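Local coordinates for flagellar basal body protein (Helicobacter pylori, PDB 5NPY) that probably builds part of the flagellar hook, the curved joint through which the basal-body motor turns the filament, at residues A[127-139]-A[173-185]. Numbering follows the deposited sequence.
Sequences NFARDADGYLVTP and TLSPLQIPQDLTY
Leu177 O receives the amide of Leu136 in a nearly straight hydrogen bond (N to O 3.2 Å, 167° at the hydrogen), and Tyr135 CA lies close enough to add a CA-H...O contact to the same carbonyl. Two residues on, Ile179 N gives a weak bond to Gly134 O, and between these links Tyr135 and Gln178 form a single beta bridge that ties the turn of the 127-130/136-137 hairpin to the connection between strands 173-176 and 184-185. Gly134 closes a type I turn at positive phi, a conformation that suits glycine, and its bare CA lies 3.8 Å from Pro180 CA, a close approach of the two backbones that the lack of a side chain permits. Inside the turn, Asp131 OD1 accepts the amide of Tyr135 at 2.8 Å and, weakly, that of Asp133, a short carboxylate well suited to holding the loop.

On one flank the Gln178 side chain lies across a face of the Tyr135 ring. With CG anti to the backbone N (chi1 -175°) and the chain extended beyond it, CG sits 3.7 Å above the ring centre as a CH-pi contact, and the amide stacks 13° from the ring plane. Its NE2 also reaches Asp133 O through a straight but weak bond of 3.3 Å. Pro176 CB meets the ring edge, while Leu136 CG and Leu177 CB pack on the buried side, where Val144 and Phe87 adjoin Leu136. At the far end Arg130 sends NH1 to Ile179 O, 3.2 Å away and tilted from both the guanidinium and carbonyl planes, while Gln181 CB lies over a guanidinium face.

Within the D1 region, all four hydrogen bonds fastening the hairpin turn to the 177-183 connection thus end on main-chain oxygens, and the Arg130 charge probably strengthens its own.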
ATOM      1  N   ASN A 127      42.777  -9.017   1.427  1.00 46.30           N
ATOM      2  CA  ASN A 127      42.912  -8.427   0.095  1.00 50.35           C
ATOM      3  C   ASN A 127      42.267  -9.364  -0.931  1.00 49.47           C
ATOM      4  O   ASN A 127      42.923 -10.047  -1.721  1.00 47.35           O
ATOM      5  CB  ASN A 127      44.374  -8.114  -0.219  1.00 59.02           C
ATOM      6  CG  ASN A 127      45.269  -9.343  -0.218  1.00 63.06           C
ATOM      7  OD1 ASN A 127      45.007 -10.325   0.476  1.00 64.86           O
ATOM      8  ND2 ASN A 127      46.336  -9.290  -1.006  1.00 63.31           N
ATOM      9  N   PHE A 128      40.935  -9.375  -0.906  1.00 46.04           N
ATOM     10  CA  PHE A 128      40.139 -10.261  -1.742  1.00 47.88           C
ATOM     11  C   PHE A 128      39.812  -9.611  -3.083  1.00 55.21           C
ATOM     12  O   PHE A 128      39.724  -8.386  -3.208  1.00 56.04           O
ATOM     13  CB  PHE A 128      38.843 -10.651  -1.028  1.00 46.18           C
ATOM     14  CG  PHE A 128      39.058 -11.338   0.289  1.00 48.94           C
ATOM     15  CD1 PHE A 128      38.278 -11.020   1.383  1.00 50.06           C
ATOM     16  CD2 PHE A 128      40.038 -12.303   0.432  1.00 49.53           C
ATOM     17  CE1 PHE A 128      38.470 -11.651   2.593  1.00 46.73           C
ATOM     18  CE2 PHE A 128      40.239 -12.935   1.639  1.00 43.55           C
ATOM     19  CZ  PHE A 128      39.454 -12.608   2.720  1.00 48.82           C
ATOM     20  N   ALA A 129      39.626 -10.454  -4.091  1.00 57.94           N
ATOM     21  CA  ALA A 129      39.295  -9.992  -5.429  1.00 60.51           C
ATOM     22  C   ALA A 129      38.402 -11.034  -6.081  1.00 61.42           C
ATOM     23  O   ALA A 129      38.249 -12.149  -5.576  1.00 63.28           O
ATOM     24  CB  ALA A 129      40.557  -9.738  -6.258  1.00 58.35           C
ATOM     25  N   ARG A 130      37.796 -10.657  -7.205  1.00 59.01           N
ATOM     26  CA  ARG A 130      36.930 -11.552  -7.961  1.00 55.67           C
ATOM     27  C   ARG A 130      37.719 -12.205  -9.087  1.00 50.07           C
ATOM     28  O   ARG A 130      38.451 -11.523  -9.814  1.00 49.48           O
ATOM     29  CB  ARG A 130      35.726 -10.813  -8.551  1.00 63.76           C
ATOM     30  CG  ARG A 130      35.207  -9.655  -7.731  1.00 66.35           C
ATOM     31  CD  ARG A 130      33.892  -9.160  -8.298  1.00 67.00           C
ATOM     32  NE  ARG A 130      33.799  -7.705  -8.227  1.00 69.75           N
ATOM     33  CZ  ARG A 130      32.690  -7.015  -8.473  1.00 67.03           C
ATOM     34  NH1 ARG A 130      31.574  -7.659  -8.788  1.00 67.93           N
ATOM     35  NH2 ARG A 130      32.694  -5.689  -8.391  1.00 55.73           N
ATOM     36  N   ASP A 131      37.558 -13.518  -9.240  1.00 47.81           N
ATOM     37  CA  ASP A 131      38.088 -14.198 -10.414  1.00 53.33           C
ATOM     38  C   ASP A 131      37.157 -13.914 -11.601  1.00 62.54           C
ATOM     39  O   ASP A 131      36.226 -13.105 -11.512  1.00 54.52           O
ATOM     40  CB  ASP A 131      38.294 -15.688 -10.126  1.00 45.51           C
ATOM     41  CG  ASP A 131      36.994 -16.451  -9.942  1.00 47.08           C
ATOM     42  OD1 ASP A 131      35.926 -15.817  -9.869  1.00 67.85           O
ATOM     43  OD2 ASP A 131      37.034 -17.698  -9.848  1.00 41.37           O
ATOM     44  N   ALA A 132      37.398 -14.587 -12.730  1.00 71.93           N
ATOM     45  CA  ALA A 132      36.673 -14.270 -13.962  1.00 78.19           C
ATOM     46  C   ALA A 132      35.161 -14.389 -13.796  1.00 72.84           C
ATOM     47  O   ALA A 132      34.405 -13.691 -14.483  1.00 79.95           O
ATOM     48  CB  ALA A 132      37.147 -15.174 -15.102  1.00 78.04           C
ATOM     49  N   ASP A 133      34.703 -15.249 -12.887  1.00 66.95           N
ATOM     50  CA  ASP A 133      33.285 -15.546 -12.731  1.00 59.53           C
ATOM     51  C   ASP A 133      32.673 -14.872 -11.513  1.00 54.48           C
ATOM     52  O   ASP A 133      31.578 -15.253 -11.095  1.00 51.72           O
ATOM     53  CB  ASP A 133      33.080 -17.056 -12.653  1.00 56.25           C
ATOM     54  CG  ASP A 133      33.848 -17.790 -13.725  1.00 67.69           C
ATOM     55  OD1 ASP A 133      35.056 -18.041 -13.520  1.00 71.80           O
ATOM     56  OD2 ASP A 133      33.247 -18.095 -14.779  1.00 71.88           O
ATOM     57  N   GLY A 134      33.359 -13.890 -10.932  1.00 52.81           N
ATOM     58  CA  GLY A 134      32.816 -13.164  -9.802  1.00 52.24           C
ATOM     59  C   GLY A 134      32.890 -13.874  -8.471  1.00 58.13           C
ATOM     60  O   GLY A 134      32.115 -13.543  -7.569  1.00 74.85           O
ATOM     61  N   TYR A 135      33.785 -14.849  -8.314  1.00 51.20           N
ATOM     62  CA  TYR A 135      34.014 -15.483  -7.019  1.00 50.09           C
ATOM     63  C   TYR A 135      35.063 -14.695  -6.251  1.00 51.58           C
ATOM     64  O   TYR A 135      36.054 -14.246  -6.830  1.00 46.89           O
ATOM     65  CB  TYR A 135      34.479 -16.937  -7.175  1.00 49.62           C
ATOM     66  CG  TYR A 135      33.375 -17.947  -7.409  1.00 52.59           C
ATOM     67  CD1 TYR A 135      32.990 -18.306  -8.696  1.00 59.47           C
ATOM     68  CD2 TYR A 135      32.722 -18.544  -6.344  1.00 57.37           C
ATOM     69  CE1 TYR A 135      31.977 -19.230  -8.909  1.00 62.86           C
ATOM     70  CE2 TYR A 135      31.708 -19.466  -6.546  1.00 61.82           C
ATOM     71  CZ  TYR A 135      31.340 -19.805  -7.827  1.00 66.61           C
ATOM     72  OH  TYR A 135      30.330 -20.719  -8.014  1.00 71.58           O
ATOM     73  N   LEU A 136      34.838 -14.525  -4.948  1.00 54.39           N
ATOM     74  CA  LEU A 136      35.843 -13.898  -4.094  1.00 57.15           C
ATOM     75  C   LEU A 136      36.988 -14.874  -3.858  1.00 56.16           C
ATOM     76  O   LEU A 136      36.764 -16.023  -3.467  1.00 60.74           O
ATOM     77  CB  LEU A 136      35.245 -13.464  -2.754  1.00 54.13           C
ATOM     78  CG  LEU A 136      33.969 -12.621  -2.733  1.00 51.40           C
ATOM     79  CD1 LEU A 136      33.828 -11.931  -1.388  1.00 42.81           C
ATOM     80  CD2 LEU A 136      33.948 -11.608  -3.869  1.00 55.28           C
ATOM     81  N   VAL A 137      38.216 -14.419  -4.107  1.00 52.56           N
ATOM     82  CA  VAL A 137      39.400 -15.264  -4.026  1.00 41.52           C
ATOM     83  C   VAL A 137      40.531 -14.478  -3.384  1.00 46.47           C
ATOM     84  O   VAL A 137      40.599 -13.250  -3.499  1.00 49.88           O
ATOM     85  CB  VAL A 137      39.848 -15.779  -5.411  1.00 36.14           C
ATOM     86  CG1 VAL A 137      38.846 -16.795  -5.967  1.00 31.13           C
ATOM     87  CG2 VAL A 137      40.076 -14.592  -6.380  1.00 27.94           C
ATOM     88  N   THR A 138      41.413 -15.204  -2.702  1.00 44.77           N
ATOM     89  CA  THR A 138      42.687 -14.683  -2.220  1.00 47.83           C
ATOM     90  C   THR A 138      43.653 -14.594  -3.407  1.00 48.87           C
ATOM     91  O   THR A 138      43.311 -14.927  -4.549  1.00 41.64           O
ATOM     92  CB  THR A 138      43.196 -15.576  -1.090  1.00 46.37           C
ATOM     93  OG1 THR A 138      43.522 -16.871  -1.609  1.00 49.99           O
ATOM     94  CG2 THR A 138      42.128 -15.728  -0.031  1.00 46.04           C
ATOM     95  N   PRO A 139      44.884 -14.102  -3.201  1.00 48.33           N
ATOM     96  CA  PRO A 139      45.854 -14.147  -4.312  1.00 58.26           C
ATOM     97  C   PRO A 139      46.317 -15.560  -4.669  1.00 63.53           C
ATOM     98  O   PRO A 139      46.778 -15.772  -5.797  1.00 71.88           O
ATOM     99  CB  PRO A 139      47.016 -13.278  -3.807  1.00 56.43           C
ATOM    100  CG  PRO A 139      46.415 -12.406  -2.752  1.00 50.97           C
ATOM    101  CD  PRO A 139      45.377 -13.264  -2.093  1.00 45.90           C
ATOM    102  N   THR A 173      26.102 -22.317   8.078  1.00 44.16           N
ATOM    103  CA  THR A 173      26.731 -23.036   6.975  1.00 49.01           C
ATOM    104  C   THR A 173      27.370 -22.036   6.021  1.00 49.55           C
ATOM    105  O   THR A 173      26.671 -21.217   5.415  1.00 53.93           O
ATOM    106  CB  THR A 173      25.720 -23.915   6.244  1.00 45.56           C
ATOM    107  OG1 THR A 173      25.316 -24.984   7.109  1.00 58.10           O
ATOM    108  CG2 THR A 173      26.327 -24.482   4.966  1.00 38.09           C
ATOM    109  N   LEU A 174      28.693 -22.118   5.887  1.00 50.63           N
ATOM    110  CA  LEU A 174      29.477 -21.189   5.086  1.00 45.80           C
ATOM    111  C   LEU A 174      29.879 -21.840   3.772  1.00 41.83           C
ATOM    112  O   LEU A 174      30.176 -23.037   3.732  1.00 41.11           O
ATOM    113  CB  LEU A 174      30.728 -20.749   5.851  1.00 39.63           C
ATOM    114  CG  LEU A 174      30.453 -20.320   7.292  1.00 42.59           C
ATOM    115  CD1 LEU A 174      31.757 -19.963   8.022  1.00 39.11           C
ATOM    116  CD2 LEU A 174      29.447 -19.155   7.337  1.00 28.01           C
ATOM    117  N   SER A 175      29.907 -21.047   2.705  1.00 32.23           N
ATOM    118  CA  SER A 175      30.281 -21.544   1.388  1.00 37.36           C
ATOM    119  C   SER A 175      30.974 -20.417   0.635  1.00 43.00           C
ATOM    120  O   SER A 175      31.030 -19.279   1.119  1.00 45.61           O
ATOM    121  CB  SER A 175      29.051 -22.066   0.624  1.00 39.21           C
ATOM    122  OG  SER A 175      28.236 -21.017   0.133  1.00 44.10           O
ATOM    123  N   PRO A 176      31.546 -20.705  -0.541  1.00 43.31           N
ATOM    124  CA  PRO A 176      32.172 -19.636  -1.326  1.00 38.03           C
ATOM    125  C   PRO A 176      31.162 -18.594  -1.768  1.00 47.92           C
ATOM    126  O   PRO A 176      30.055 -18.922  -2.202  1.00 53.05           O
ATOM    127  CB  PRO A 176      32.760 -20.381  -2.525  1.00 40.98           C
ATOM    128  CG  PRO A 176      33.043 -21.719  -2.004  1.00 47.60           C
ATOM    129  CD  PRO A 176      31.886 -22.025  -1.101  1.00 49.07           C
ATOM    130  N   LEU A 177      31.554 -17.326  -1.654  1.00 46.35           N
ATOM    131  CA  LEU A 177      30.717 -16.211  -2.076  1.00 48.27           C
ATOM    132  C   LEU A 177      30.955 -15.898  -3.547  1.00 52.40           C
ATOM    133  O   LEU A 177      32.100 -15.854  -4.006  1.00 57.19           O
ATOM    134  CB  LEU A 177      31.003 -14.974  -1.222  1.00 41.06           C
ATOM    135  CG  LEU A 177      30.843 -15.251   0.270  1.00 44.47           C
ATOM    136  CD1 LEU A 177      30.917 -13.953   1.073  1.00 48.49           C
ATOM    137  CD2 LEU A 177      29.537 -16.015   0.556  1.00 40.27           C
ATOM    138  N   GLN A 178      29.869 -15.679  -4.283  1.00 59.29           N
ATOM    139  CA  GLN A 178      29.938 -15.388  -5.716  1.00 60.89           C
ATOM    140  C   GLN A 178      29.102 -14.143  -6.006  1.00 55.89           C
ATOM    141  O   GLN A 178      27.871 -14.206  -6.090  1.00 49.77           O
ATOM    142  CB  GLN A 178      29.462 -16.573  -6.546  1.00 63.56           C
ATOM    143  CG  GLN A 178      29.638 -16.358  -8.040  1.00 69.75           C
ATOM    144  CD  GLN A 178      28.883 -17.370  -8.883  1.00 68.78           C
ATOM    145  OE1 GLN A 178      28.002 -18.082  -8.390  1.00 71.56           O
ATOM    146  NE2 GLN A 178      29.226 -17.436 -10.166  1.00 59.76           N
ATOM    147  N   ILE A 179      29.777 -13.012  -6.162  1.00 46.77           N
ATOM    148  CA  ILE A 179      29.111 -11.762  -6.496  1.00 45.52           C
ATOM    149  C   ILE A 179      29.688 -11.269  -7.814  1.00 47.61           C
ATOM    150  O   ILE A 179      30.700 -10.551  -7.813  1.00 56.62           O
ATOM    151  CB  ILE A 179      29.286 -10.724  -5.380  1.00 52.41           C
ATOM    152  CG1 ILE A 179      28.783 -11.287  -4.048  1.00 53.15           C
ATOM    153  CG2 ILE A 179      28.575  -9.425  -5.729  1.00 49.47           C
ATOM    154  CD1 ILE A 179      29.085 -10.406  -2.868  1.00 41.29           C
ATOM    155  N   PRO A 180      29.101 -11.633  -8.952  1.00 49.72           N
ATOM    156  CA  PRO A 180      29.621 -11.164 -10.244  1.00 50.40           C
ATOM    157  C   PRO A 180      29.530  -9.648 -10.370  1.00 61.17           C
ATOM    158  O   PRO A 180      28.932  -8.952  -9.544  1.00 47.07           O
ATOM    159  CB  PRO A 180      28.730 -11.867 -11.277  1.00 33.92           C
ATOM    160  CG  PRO A 180      28.083 -13.010 -10.523  1.00 44.37           C
ATOM    161  CD  PRO A 180      27.964 -12.559  -9.105  1.00 50.42           C
ATOM    162  N   GLN A 181      30.130  -9.138 -11.450  1.00 76.30           N
ATOM    163  CA  GLN A 181      30.236  -7.699 -11.678  1.00 89.82           C
ATOM    164  C   GLN A 181      29.018  -7.141 -12.417  1.00 93.87           C
ATOM    165  O   GLN A 181      28.310  -6.272 -11.897  1.00 86.84           O
ATOM    166  CB  GLN A 181      31.523  -7.385 -12.449  1.00 94.49           C
ATOM    167  CG  GLN A 181      31.765  -5.898 -12.685  1.00 96.75           C
ATOM    168  CD  GLN A 181      33.136  -5.604 -13.256  1.00 93.75           C
ATOM    169  OE1 GLN A 181      33.721  -6.424 -13.975  1.00 92.59           O
ATOM    170  NE2 GLN A 181      33.663  -4.428 -12.935  1.00 88.60           N
ATOM    171  N   ASP A 182      28.776  -7.614 -13.639  1.00102.44           N
ATOM    172  CA  ASP A 182      27.572  -7.219 -14.360  1.00114.88           C
ATOM    173  C   ASP A 182      26.357  -7.870 -13.715  1.00109.66           C
ATOM    174  O   ASP A 182      25.989  -8.998 -14.061  1.00120.78           O
ATOM    175  CB  ASP A 182      27.665  -7.597 -15.842  1.00125.28           C
ATOM    176  CG  ASP A 182      26.336  -7.425 -16.572  1.00130.45           C
ATOM    177  OD1 ASP A 182      25.940  -6.270 -16.833  1.00134.65           O
ATOM    178  OD2 ASP A 182      25.687  -8.447 -16.884  1.00128.22           O
ATOM    179  N   LEU A 183      25.735  -7.173 -12.768  1.00 88.03           N
ATOM    180  CA  LEU A 183      24.560  -7.676 -12.071  1.00 69.39           C
ATOM    181  C   LEU A 183      23.379  -6.766 -12.377  1.00 64.56           C
ATOM    182  O   LEU A 183      23.409  -5.574 -12.048  1.00 65.07           O
ATOM    183  CB  LEU A 183      24.808  -7.759 -10.562  1.00 55.83           C
ATOM    184  CG  LEU A 183      24.976  -9.156  -9.970  1.00 57.64           C
ATOM    185  CD1 LEU A 183      23.635  -9.831  -9.774  1.00 61.16           C
ATOM    186  CD2 LEU A 183      25.832  -9.993 -10.877  1.00 58.90           C
ATOM    187  N   THR A 184      22.353  -7.318 -13.017  1.00 52.31           N
ATOM    188  CA  THR A 184      21.081  -6.627 -13.149  1.00 53.17           C
ATOM    189  C   THR A 184      20.130  -7.094 -12.056  1.00 42.41           C
ATOM    190  O   THR A 184      20.356  -8.101 -11.384  1.00 38.75           O
ATOM    191  CB  THR A 184      20.451  -6.849 -14.533  1.00 61.73           C
ATOM    192  OG1 THR A 184      20.288  -8.252 -14.795  1.00 58.43           O
ATOM    193  CG2 THR A 184      21.315  -6.203 -15.633  1.00 55.79           C
ATOM    194  N   TYR A 185      19.070  -6.322 -11.864  1.00 44.68           N
ATOM    195  CA  TYR A 185      17.998  -6.656 -10.935  1.00 51.76           C
ATOM    196  C   TYR A 185      16.786  -7.081 -11.746  1.00 54.84           C
ATOM    197  O   TYR A 185      16.239  -6.270 -12.497  1.00 54.28           O
ATOM    198  CB  TYR A 185      17.642  -5.458 -10.059  1.00 55.40           C
ATOM    199  CG  TYR A 185      16.649  -5.786  -8.985  1.00 58.53           C
ATOM    200  CD1 TYR A 185      17.077  -6.136  -7.715  1.00 66.35           C
ATOM    201  CD2 TYR A 185      15.292  -5.749  -9.234  1.00 55.73           C
ATOM    202  CE1 TYR A 185      16.180  -6.438  -6.722  1.00 68.35           C
ATOM    203  CE2 TYR A 185      14.384  -6.054  -8.248  1.00 61.69           C
ATOM    204  CZ  TYR A 185      14.839  -6.402  -6.993  1.00 66.10           C
ATOM    205  OH  TYR A 185      13.958  -6.703  -5.992  1.00 66.95           O
TER